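Local coordinates for DUF1254 domain-containing protein (Vibrio parahaemolyticus, PDB 3U07), which is of unknown function but combines DUF1254 and DUF1214 regions and is made with a signal sequence, so it is probably exported from the cytoplasm, at residues 107-112 against 124-129; 116-121 against 305-310; 281-286 against 295-300. The protein carries 2 engineered substitutions. One frame throughout, in Å; residues are numbered along the deposited sequence.

Interaction 1 (107-112 against 124-129); sequences RYWILH and FSSRTR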
loop_
_atom_site.group_PDB
_atom_site.type_symbol
_atom_site.label_atom_id
_atom_site.label_comp_id
_atom_site.label_asym_id
_atom_site.label_seq_id
_atom_site.Cartn_x
_atom_site.Cartn_y
_atom_site.Cartn_z
ATOM N N ARG A 107 8.385 19.103 2.564
ATOM C CA ARG A 107 8.462 17.718 2.999
ATOM C C ARG A 107 7.260 16.879 2.580
ATOM O O ARG A 107 6.114 17.231 2.867
ATOM C CB ARG A 107 8.632 17.643 4.517
ATOM C CG ARG A 107 8.973 16.245 5.024
ATOM C CD ARG A 107 9.100 16.216 6.532
ATOM N NE ARG A 107 10.108 17.157 7.012
ATOM C CZ ARG A 107 11.422 16.971 6.923
ATOM N NH1 ARG A 107 11.906 15.865 6.372
ATOM N NH2 ARG A 107 12.253 17.900 7.378
ATOM N N TYR A 108 7.524 15.779 1.881
ATOM C CA TYR A 108 6.456 14.884 1.448
ATOM C C TYR A 108 5.971 14.079 2.651
ATOM O O TYR A 108 6.769 13.659 3.491
ATOM C CB TYR A 108 6.949 13.895 0.386
ATOM C CG TYR A 108 5.900 12.874 -0.021
ATOM C CD1 TYR A 108 4.959 13.167 -1.007
ATOM C CD2 TYR A 108 5.817 11.637 0.614
ATOM C CE1 TYR A 108 3.957 12.257 -1.347
ATOM C CE2 TYR A 108 4.814 10.716 0.280
ATOM C CZ TYR A 108 3.890 11.036 -0.699
ATOM O OH TYR A 108 2.888 10.145 -1.031
ATOM N N TRP A 109 4.660 13.883 2.732
ATOM C CA TRP A 109 4.062 13.091 3.804
ATOM C C TRP A 109 2.720 12.590 3.322
ATOM O O TRP A 109 2.109 13.182 2.429
ATOM C CB TRP A 109 3.858 13.910 5.080
ATOM C CG TRP A 109 2.913 15.068 4.924
ATOM C CD1 TRP A 109 3.224 16.335 4.520
ATOM C CD2 TRP A 109 1.502 15.061 5.173
ATOM N NE1 TRP A 109 2.096 17.119 4.506
ATOM C CE2 TRP A 109 1.026 16.364 4.905
ATOM C CE3 TRP A 109 0.597 14.082 5.603
ATOM C CZ2 TRP A 109 -0.322 16.712 5.048
ATOM C CZ3 TRP A 109 -0.742 14.427 5.746
ATOM C CH2 TRP A 109 -1.189 15.732 5.471
ATOM N N ILE A 110 2.264 11.491 3.904
ATOM C CA ILE A 110 0.980 10.935 3.517
ATOM C C ILE A 110 0.395 10.062 4.619
ATOM O O ILE A 110 1.120 9.321 5.288
ATOM C CB ILE A 110 1.107 10.100 2.214
ATOM C CG1 ILE A 110 -0.269 9.596 1.775
ATOM C CG2 ILE A 110 2.078 8.937 2.427
ATOM C CD1 ILE A 110 -0.300 9.108 0.350
ATOM N N LEU A 111 -0.910 10.203 4.838
ATOM C CA LEU A 111 -1.630 9.381 5.809
ATOM C C LEU A 111 -2.492 8.514 4.890
ATOM O O LEU A 111 -3.358 9.017 4.176
ATOM C CB LEU A 111 -2.507 10.234 6.727
ATOM C CG LEU A 111 -3.523 9.490 7.608
ATOM C CD1 LEU A 111 -2.821 8.434 8.455
ATOM C CD2 LEU A 111 -4.245 10.497 8.492
ATOM N N HIS A 112 -2.238 7.212 4.898
ATOM C CA HIS A 112 -2.949 6.291 4.021
ATOM C C HIS A 112 -3.699 5.214 4.801
ATOM O O HIS A 112 -3.102 4.492 5.596
ATOM C CB HIS A 112 -1.923 5.654 3.078
ATOM C CG HIS A 112 -2.486 4.611 2.168
ATOM N ND1 HIS A 112 -1.759 3.507 1.769
ATOM C CD2 HIS A 112 -3.690 4.504 1.561
ATOM C CE1 HIS A 112 -2.494 2.767 0.961
ATOM N NE2 HIS A 112 -3.672 3.351 0.817
ATOM N N PHE A 124 -4.555 11.350 2.768
ATOM C CA PHE A 124 -4.299 12.758 3.033
ATOM C C PHE A 124 -2.798 12.939 2.889
ATOM O O PHE A 124 -2.022 12.169 3.456
ATOM C CB PHE A 124 -4.730 13.129 4.457
ATOM C CG PHE A 124 -6.201 12.963 4.705
ATOM C CD1 PHE A 124 -7.126 13.775 4.049
ATOM C CD2 PHE A 124 -6.666 11.981 5.580
ATOM C CE1 PHE A 124 -8.495 13.612 4.261
ATOM C CE2 PHE A 124 -8.032 11.809 5.801
ATOM C CZ PHE A 124 -8.952 12.625 5.140
ATOM N N SER A 125 -2.378 13.944 2.131
ATOM C CA SER A 125 -0.947 14.145 1.954
ATOM C C SER A 125 -0.554 15.498 1.391
ATOM O O SER A 125 -1.395 16.286 0.938
ATOM C CB SER A 125 -0.374 13.056 1.044
ATOM O OG SER A 125 -0.370 13.478 -0.305
ATOM N N SER A 126 0.751 15.743 1.434
ATOM C CA SER A 126 1.365 16.962 0.935
ATOM C C SER A 126 1.008 17.189 -0.533
ATOM O O SER A 126 0.894 18.326 -0.986
ATOM C CB SER A 126 2.884 16.850 1.074
ATOM O OG SER A 126 3.356 15.656 0.464
ATOM N N ARG A 127 0.836 16.100 -1.274
ATOM C CA ARG A 127 0.505 16.189 -2.691
ATOM C C ARG A 127 -0.741 17.034 -2.917
ATOM O O ARG A 127 -0.829 17.783 -3.887
ATOM C CB ARG A 127 0.270 14.791 -3.272
ATOM C CG ARG A 127 0.020 14.783 -4.771
ATOM C CD ARG A 127 -0.260 13.374 -5.289
ATOM N NE ARG A 127 -1.622 12.931 -5.007
ATOM C CZ ARG A 127 -2.683 13.261 -5.738
ATOM N NH1 ARG A 127 -2.548 14.037 -6.806
ATOM N NH2 ARG A 127 -3.886 12.814 -5.398
ATOM N N THR A 128 -1.707 16.912 -2.013
ATOM C CA THR A 128 -2.948 17.651 -2.163
ATOM C C THR A 128 -3.249 18.643 -1.041
ATOM O O THR A 128 -4.215 19.395 -1.128
ATOM C CB THR A 128 -4.149 16.671 -2.317
ATOM O OG1 THR A 128 -4.163 15.746 -1.224
ATOM C CG2 THR A 128 -4.041 15.894 -3.624
ATOM N N ARG A 129 -2.429 18.657 0.005
ATOM C CA ARG A 129 -2.656 19.582 1.116
ATOM C C ARG A 129 -1.445 20.460 1.415
ATOM O O ARG A 129 -1.546 21.435 2.161
ATOM C CB ARG A 129 -3.010 18.821 2.400
ATOM C CG ARG A 129 -4.253 17.966 2.335
ATOM C CD ARG A 129 -4.410 17.202 3.637
ATOM N NE ARG A 129 -4.717 18.088 4.759
ATOM C CZ ARG A 129 -5.920 18.608 5.000
ATOM N NH1 ARG A 129 -6.941 18.334 4.197
ATOM N NH2 ARG A 129 -6.105 19.399 6.049
#

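Interaction 2 (116-121 against 305-310); sequences MGHYTN and GQWGLP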
loop_
_atom_site.group_PDB
_atom_site.type_symbol
_atom_site.label_atom_id
_atom_site.label_comp_id
_atom_site.label_asym_id
_atom_site.label_seq_id
_atom_site.Cartn_x
_atom_site.Cartn_y
_atom_site.Cartn_z
HETATM N N MSE A 116 -10.867 -3.390 5.225
HETATM C CA MSE A 116 -10.704 -4.836 5.121
HETATM C C MSE A 116 -11.160 -5.453 3.799
HETATM O O MSE A 116 -11.112 -6.669 3.630
HETATM C CB MSE A 116 -11.420 -5.507 6.296
HETATM C CG MSE A 116 -10.832 -5.117 7.646
HETATM SE SE MSE A 116 -8.969 -5.659 7.815
HETATM C CE MSE A 116 -9.334 -7.529 8.095
ATOM N N GLY A 117 -11.618 -4.624 2.869
ATOM C CA GLY A 117 -12.030 -5.148 1.579
ATOM C C GLY A 117 -10.947 -4.804 0.570
ATOM O O GLY A 117 -11.092 -5.020 -0.636
ATOM N N HIS A 118 -9.857 -4.259 1.108
ATOM C CA HIS A 118 -8.667 -3.814 0.378
ATOM C C HIS A 118 -8.892 -2.585 -0.503
ATOM O O HIS A 118 -8.336 -2.477 -1.596
ATOM C CB HIS A 118 -8.049 -4.957 -0.444
ATOM C CG HIS A 118 -6.591 -4.752 -0.746
ATOM N ND1 HIS A 118 -6.134 -4.348 -1.982
ATOM C CD2 HIS A 118 -5.495 -4.865 0.042
ATOM C CE1 HIS A 118 -4.817 -4.222 -1.940
ATOM N NE2 HIS A 118 -4.406 -4.528 -0.724
ATOM N N TYR A 119 -9.721 -1.664 -0.011
ATOM C CA TYR A 119 -9.987 -0.405 -0.707
ATOM C C TYR A 119 -9.333 0.724 0.073
ATOM O O TYR A 119 -9.447 0.782 1.300
ATOM C CB TYR A 119 -11.481 -0.072 -0.767
ATOM C CG TYR A 119 -12.295 -0.914 -1.699
ATOM C CD1 TYR A 119 -13.054 -1.977 -1.221
ATOM C CD2 TYR A 119 -12.321 -0.640 -3.064
ATOM C CE1 TYR A 119 -13.822 -2.748 -2.077
ATOM C CE2 TYR A 119 -13.088 -1.406 -3.932
ATOM C CZ TYR A 119 -13.835 -2.459 -3.430
ATOM O OH TYR A 119 -14.590 -3.230 -4.279
ATOM N N THR A 120 -8.639 1.615 -0.626
ATOM C CA THR A 120 -8.048 2.763 0.045
ATOM C C THR A 120 -9.252 3.675 0.354
ATOM O O THR A 120 -10.083 3.921 -0.523
ATOM C CB THR A 120 -7.049 3.498 -0.880
ATOM O OG1 THR A 120 -5.800 2.788 -0.894
ATOM C CG2 THR A 120 -6.822 4.925 -0.404
ATOM N N ASN A 121 -9.385 4.126 1.599
ATOM C CA ASN A 121 -10.506 5.003 1.938
ATOM C C ASN A 121 -10.058 6.385 2.389
ATOM O O ASN A 121 -10.875 7.240 2.719
ATOM C CB ASN A 121 -11.438 4.364 2.987
ATOM C CG ASN A 121 -10.708 3.856 4.227
ATOM O OD1 ASN A 121 -9.579 4.248 4.524
ATOM N ND2 ASN A 121 -11.380 2.986 4.975
ATOM N N GLY A 305 0.378 -6.706 -5.167
ATOM C CA GLY A 305 0.966 -5.796 -4.177
ATOM C C GLY A 305 0.096 -5.263 -3.048
ATOM O O GLY A 305 -0.071 -4.047 -2.859
ATOM N N GLN A 306 -0.384 -6.195 -2.238
ATOM C CA GLN A 306 -1.254 -5.884 -1.119
ATOM C C GLN A 306 -0.897 -4.641 -0.323
ATOM O O GLN A 306 0.271 -4.387 -0.041
ATOM C CB GLN A 306 -1.362 -7.098 -0.187
ATOM C CG GLN A 306 -2.485 -6.999 0.840
ATOM C CD GLN A 306 -2.489 -8.178 1.800
ATOM O OE1 GLN A 306 -1.436 -8.602 2.270
ATOM N NE2 GLN A 306 -3.676 -8.705 2.104
ATOM N N TRP A 307 -1.928 -3.871 0.019
ATOM C CA TRP A 307 -1.787 -2.638 0.791
ATOM C C TRP A 307 -1.117 -1.503 0.010
ATOM O O TRP A 307 -0.733 -0.486 0.585
ATOM C CB TRP A 307 -1.004 -2.905 2.084
ATOM C CG TRP A 307 -1.574 -4.018 2.918
ATOM C CD1 TRP A 307 -0.910 -5.121 3.382
ATOM C CD2 TRP A 307 -2.929 -4.147 3.373
ATOM N NE1 TRP A 307 -1.764 -5.926 4.100
ATOM C CE2 TRP A 307 -3.006 -5.348 4.117
ATOM C CE3 TRP A 307 -4.080 -3.355 3.243
ATOM C CZ2 TRP A 307 -4.196 -5.788 4.707
ATOM C CZ3 TRP A 307 -5.263 -3.794 3.834
ATOM C CH2 TRP A 307 -5.307 -4.996 4.563
ATOM N N GLY A 308 -0.993 -1.674 -1.302
ATOM C CA GLY A 308 -0.371 -0.650 -2.118
ATOM C C GLY A 308 -1.201 0.609 -2.300
ATOM O O GLY A 308 -2.437 0.577 -2.307
ATOM N N LEU A 309 -0.504 1.731 -2.434
ATOM C CA LEU A 309 -1.134 3.032 -2.642
ATOM C C LEU A 309 -1.706 3.135 -4.050
ATOM O O LEU A 309 -1.206 2.498 -4.978
ATOM C CB LEU A 309 -0.104 4.154 -2.481
ATOM C CG LEU A 309 0.254 4.695 -1.100
ATOM C CD1 LEU A 309 1.528 5.515 -1.189
ATOM C CD2 LEU A 309 -0.895 5.556 -0.573
ATOM N N PRO A 310 -2.780 3.919 -4.221
ATOM C CA PRO A 310 -3.361 4.080 -5.556
ATOM C C PRO A 310 -2.237 4.740 -6.367
ATOM O O PRO A 310 -1.494 5.567 -5.843
ATOM C CB PRO A 310 -4.531 5.026 -5.307
ATOM C CG PRO A 310 -4.973 4.627 -3.907
ATOM C CD PRO A 310 -3.648 4.514 -3.187
HETATM O O HOH W 1 -5.113 1.013 -2.718
#

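Interaction 3 (281-286 against 295-300); sequences RTLLGT and RDIFAE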
loop_
_atom_site.group_PDB
_atom_site.type_symbol
_atom_site.label_atom_id
_atom_site.label_comp_id
_atom_site.label_asym_id
_atom_site.label_seq_id
_atom_site.Cartn_x
_atom_site.Cartn_y
_atom_site.Cartn_z
ATOM N N ARG A 281 -4.013 1.379 -12.122
ATOM C CA ARG A 281 -5.254 2.057 -11.763
ATOM C C ARG A 281 -6.445 1.103 -11.655
ATOM O O ARG A 281 -7.476 1.442 -11.076
ATOM C CB ARG A 281 -5.560 3.151 -12.789
ATOM C CG ARG A 281 -4.470 4.208 -12.915
ATOM C CD ARG A 281 -4.795 5.154 -14.056
ATOM N NE ARG A 281 -4.960 4.434 -15.317
ATOM C CZ ARG A 281 -5.392 4.996 -16.442
ATOM N NH1 ARG A 281 -5.699 6.285 -16.459
ATOM N NH2 ARG A 281 -5.521 4.273 -17.546
ATOM N N THR A 282 -6.306 -0.094 -12.217
ATOM C CA THR A 282 -7.383 -1.071 -12.165
ATOM C C THR A 282 -7.174 -2.031 -11.009
ATOM O O THR A 282 -8.052 -2.831 -10.706
ATOM C CB THR A 282 -7.448 -1.921 -13.450
ATOM O OG1 THR A 282 -6.267 -2.723 -13.546
ATOM C CG2 THR A 282 -7.557 -1.034 -14.687
ATOM N N LEU A 283 -6.015 -1.931 -10.360
ATOM C CA LEU A 283 -5.645 -2.827 -9.268
ATOM C C LEU A 283 -5.678 -2.247 -7.869
ATOM O O LEU A 283 -5.937 -2.963 -6.901
ATOM C CB LEU A 283 -4.233 -3.358 -9.506
ATOM C CG LEU A 283 -3.946 -3.976 -10.870
ATOM C CD1 LEU A 283 -2.456 -4.267 -10.987
ATOM C CD2 LEU A 283 -4.768 -5.236 -11.041
ATOM N N LEU A 284 -5.368 -0.961 -7.764
ATOM C CA LEU A 284 -5.321 -0.287 -6.478
ATOM C C LEU A 284 -6.141 0.984 -6.552
ATOM O O LEU A 284 -5.907 1.833 -7.407
ATOM C CB LEU A 284 -3.865 0.034 -6.123
ATOM C CG LEU A 284 -2.921 -1.175 -6.058
ATOM C CD1 LEU A 284 -1.482 -0.707 -5.903
ATOM C CD2 LEU A 284 -3.317 -2.073 -4.881
ATOM N N GLY A 285 -7.109 1.118 -5.651
ATOM C CA GLY A 285 -7.946 2.302 -5.676
ATOM C C GLY A 285 -8.931 2.390 -4.523
ATOM O O GLY A 285 -8.761 1.749 -3.482
ATOM N N THR A 286 -9.972 3.185 -4.725
ATOM C CA THR A 286 -10.993 3.410 -3.713
ATOM C C THR A 286 -12.290 2.755 -4.149
ATOM O O THR A 286 -12.403 2.259 -5.273
ATOM C CB THR A 286 -11.275 4.911 -3.568
ATOM O OG1 THR A 286 -11.935 5.375 -4.757
ATOM C CG2 THR A 286 -9.970 5.694 -3.394
ATOM N N ARG A 295 -14.078 -8.234 -10.308
ATOM C CA ARG A 295 -13.447 -8.816 -9.127
ATOM C C ARG A 295 -12.095 -9.493 -9.333
ATOM O O ARG A 295 -11.208 -9.349 -8.485
ATOM C CB ARG A 295 -14.398 -9.805 -8.441
ATOM C CG ARG A 295 -15.614 -9.176 -7.754
ATOM C CD ARG A 295 -15.205 -8.144 -6.716
ATOM N NE ARG A 295 -14.993 -6.822 -7.297
ATOM C CZ ARG A 295 -14.609 -5.756 -6.601
ATOM N NH1 ARG A 295 -14.389 -5.864 -5.296
ATOM N NH2 ARG A 295 -14.453 -4.583 -7.203
ATOM N N ASP A 296 -11.910 -10.234 -10.426
ATOM C CA ASP A 296 -10.614 -10.883 -10.599
ATOM C C ASP A 296 -9.504 -9.857 -10.783
ATOM O O ASP A 296 -8.401 -10.042 -10.276
ATOM C CB ASP A 296 -10.627 -11.914 -11.749
ATOM C CG ASP A 296 -11.120 -11.348 -13.069
ATOM O OD1 ASP A 296 -11.470 -10.154 -13.146
ATOM O OD2 ASP A 296 -11.156 -12.125 -14.046
ATOM N N ILE A 297 -9.799 -8.757 -11.468
ATOM C CA ILE A 297 -8.788 -7.723 -11.659
ATOM C C ILE A 297 -8.545 -6.993 -10.325
ATOM O O ILE A 297 -7.399 -6.734 -9.955
ATOM C CB ILE A 297 -9.211 -6.719 -12.761
ATOM C CG1 ILE A 297 -9.435 -7.477 -14.076
ATOM C CG2 ILE A 297 -8.122 -5.654 -12.950
ATOM C CD1 ILE A 297 -9.943 -6.626 -15.212
ATOM N N PHE A 298 -9.612 -6.676 -9.595
ATOM C CA PHE A 298 -9.463 -6.004 -8.304
ATOM C C PHE A 298 -8.614 -6.890 -7.389
ATOM O O PHE A 298 -7.727 -6.412 -6.672
ATOM C CB PHE A 298 -10.834 -5.779 -7.654
ATOM C CG PHE A 298 -10.763 -5.128 -6.297
ATOM C CD1 PHE A 298 -10.557 -3.756 -6.178
ATOM C CD2 PHE A 298 -10.885 -5.891 -5.135
ATOM C CE1 PHE A 298 -10.474 -3.152 -4.923
ATOM C CE2 PHE A 298 -10.802 -5.295 -3.871
ATOM C CZ PHE A 298 -10.596 -3.921 -3.769
ATOM N N ALA A 299 -8.895 -8.189 -7.430
ATOM C CA ALA A 299 -8.176 -9.171 -6.623
ATOM C C ALA A 299 -6.674 -9.195 -6.918
ATOM O O ALA A 299 -5.869 -9.476 -6.026
ATOM C CB ALA A 299 -8.773 -10.565 -6.849
ATOM N N GLU A 300 -6.286 -8.915 -8.162
ATOM C CA GLU A 300 -4.860 -8.923 -8.494
ATOM C C GLU A 300 -4.139 -7.807 -7.738
ATOM O O GLU A 300 -2.915 -7.840 -7.573
ATOM C CB GLU A 300 -4.644 -8.762 -10.009
ATOM C CG GLU A 300 -5.101 -9.955 -10.873
ATOM C CD GLU A 300 -4.312 -11.245 -10.615
ATOM O OE1 GLU A 300 -3.227 -11.188 -10.002
ATOM O OE2 GLU A 300 -4.781 -12.321 -11.045
#

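Interaction 1 (107-112 against 124-129)
W109 and S126 meet through two first torsions of the same kind. In both residues the gamma atom sits between the backbone N and the carbonyl carbon, CG of W109 at chi1 63° and OG of S126 at 53°. From CG the indole of W109 extends with one face over the backbone of 125-126, while S126 turns its OG to the N-H of W109, with W109 N and S126 OG 3.2 Å apart. The S125 CA stands 3.8 Å from the centroid of the six-membered ring, almost on its normal, a CH-pi contact; S126 N also lies over this face, and S126 CB comes to 3.5 Å from CD1 of W109. A broad flat ring suits this place because one face can cover both S125 CA and S126 N. At the antiparallel hydrogen-bonded pair, L111 N reaches F124 O at 2.6 Å and F124 N reaches L111 O at 3.0 Å. These two side chains run side by side, CD2 of L111 lying at the edge of the F124 ring, 4.1 Å from CD2 of F124. I110 and S125 form the next, non-hydrogen-bonded pair, their CA atoms 4.1 Å apart; a small serine suits the close spacing. S125 is also the N-cap of helix 126-129: its OG accepts from R127 N at 3.0 Å, and its O takes both T128 N and R129 N. The hairpin of strands 109-115 and 120-125 thus ends directly in a helical turn. W109 and L111 pack on strand 96-100 of a second sheet, and NE1 of W109 bonds G130 O. Strand 109-115 is hydrogen-bonded on its other edge to strand 161-169, and 120-125 is one of the two outermost strands of its sheet.

Interaction 2 (116-121 against 305-310)
H118 and W307 make the tight half of this contact. CG of H118 is anti to its backbone N (chi1 -157°), and the imidazole beyond it presents NE2 to W307 N at 2.7 Å, in a bond that is practically straight (177°) with the donor near the ring plane. The N-H belongs to the central peptide of the type II turn G305 to G308, which points it out of the turn. The two rings meet obliquely, CD2 of H118 lying 3.8 Å from CE3 of W307 over one indole face. CG of Q306 rests on the indole too, and lies 3.5 Å from NE2 of H118.

Around T120 the fit is looser and wetter. A water bridges the segments, 2.6 Å from T120 OG1 and giving a hydrogen bond to G308 O at 2.7 Å. T120 and P310 approach tip to tip, CG of the proline 3.6 Å from OG1. A threonine suits this place, since its hydroxyl serves both the water and H112 NE2 while its carbon atoms meet the proline ring. The chemistry implies that NE2 of H118 probably carries no hydrogen, since it accepts one; a neutral ring would hold its proton on ND1.

Interaction 3 (281-286 against 295-300)
The loop that leads into the short helix 287-290 lies here against the start of helix 295-305, T282 touching I297, and L283 touching both I297 and E300, one turn on. No hydrogen bond crosses; the contact is made by van der Waals packing. The chi1 of L283 (-52°) sets its CG anti to the carbonyl carbon, and from there the CD2 methyl enters the step between the two helix residues. It lies 3.2 Å from I297 O, a close approach, 3.7 Å from CB of E300 and 3.9 Å from CG2 of I297. Leucine suits the place because it carries an apolar methyl far enough out to reach the helix. E300 offers its CB alongside L283, and a bend at chi2 (-65°) turns its CD off from the loop; the end of the side chain leads away. I297 holds CG2 anti to its backbone N, where this methyl comes 3.5 Å from OG1 and 3.6 Å from O of T282, the two side chains crossing at a slant. The hydroxyl finds its polar partner in D279 O, so the beta-branched isoleucine meets an atom already bonded. This is apolar loop-on-helix packing, in which the segment after helix 253-273, leading to 287-290, lies on helix 295-305.

Interaction 2 lies between the other two and touches both. Its centre is about 17 Å from that of interaction 1, yet H112 NE2 meets T120 OG1 at 2.8 Å, and CD2 of L309 packs 3.7 Å from CD1 of I110, so the loop 305-310 rests on the sheet holding strands 109-115 and 120-125. Toward interaction 3 the centres are about 9 Å apart: T120 N pairs with G285 O at 2.9 Å and Y119 OH with R295 NH1 at 2.8 Å. Interactions 1 and 3 do not touch, their nearest atoms being about 7 Å apart. Segment 116-121, the hairpin's connection and the start of its second strand, therefore joins the sheet to the helical part.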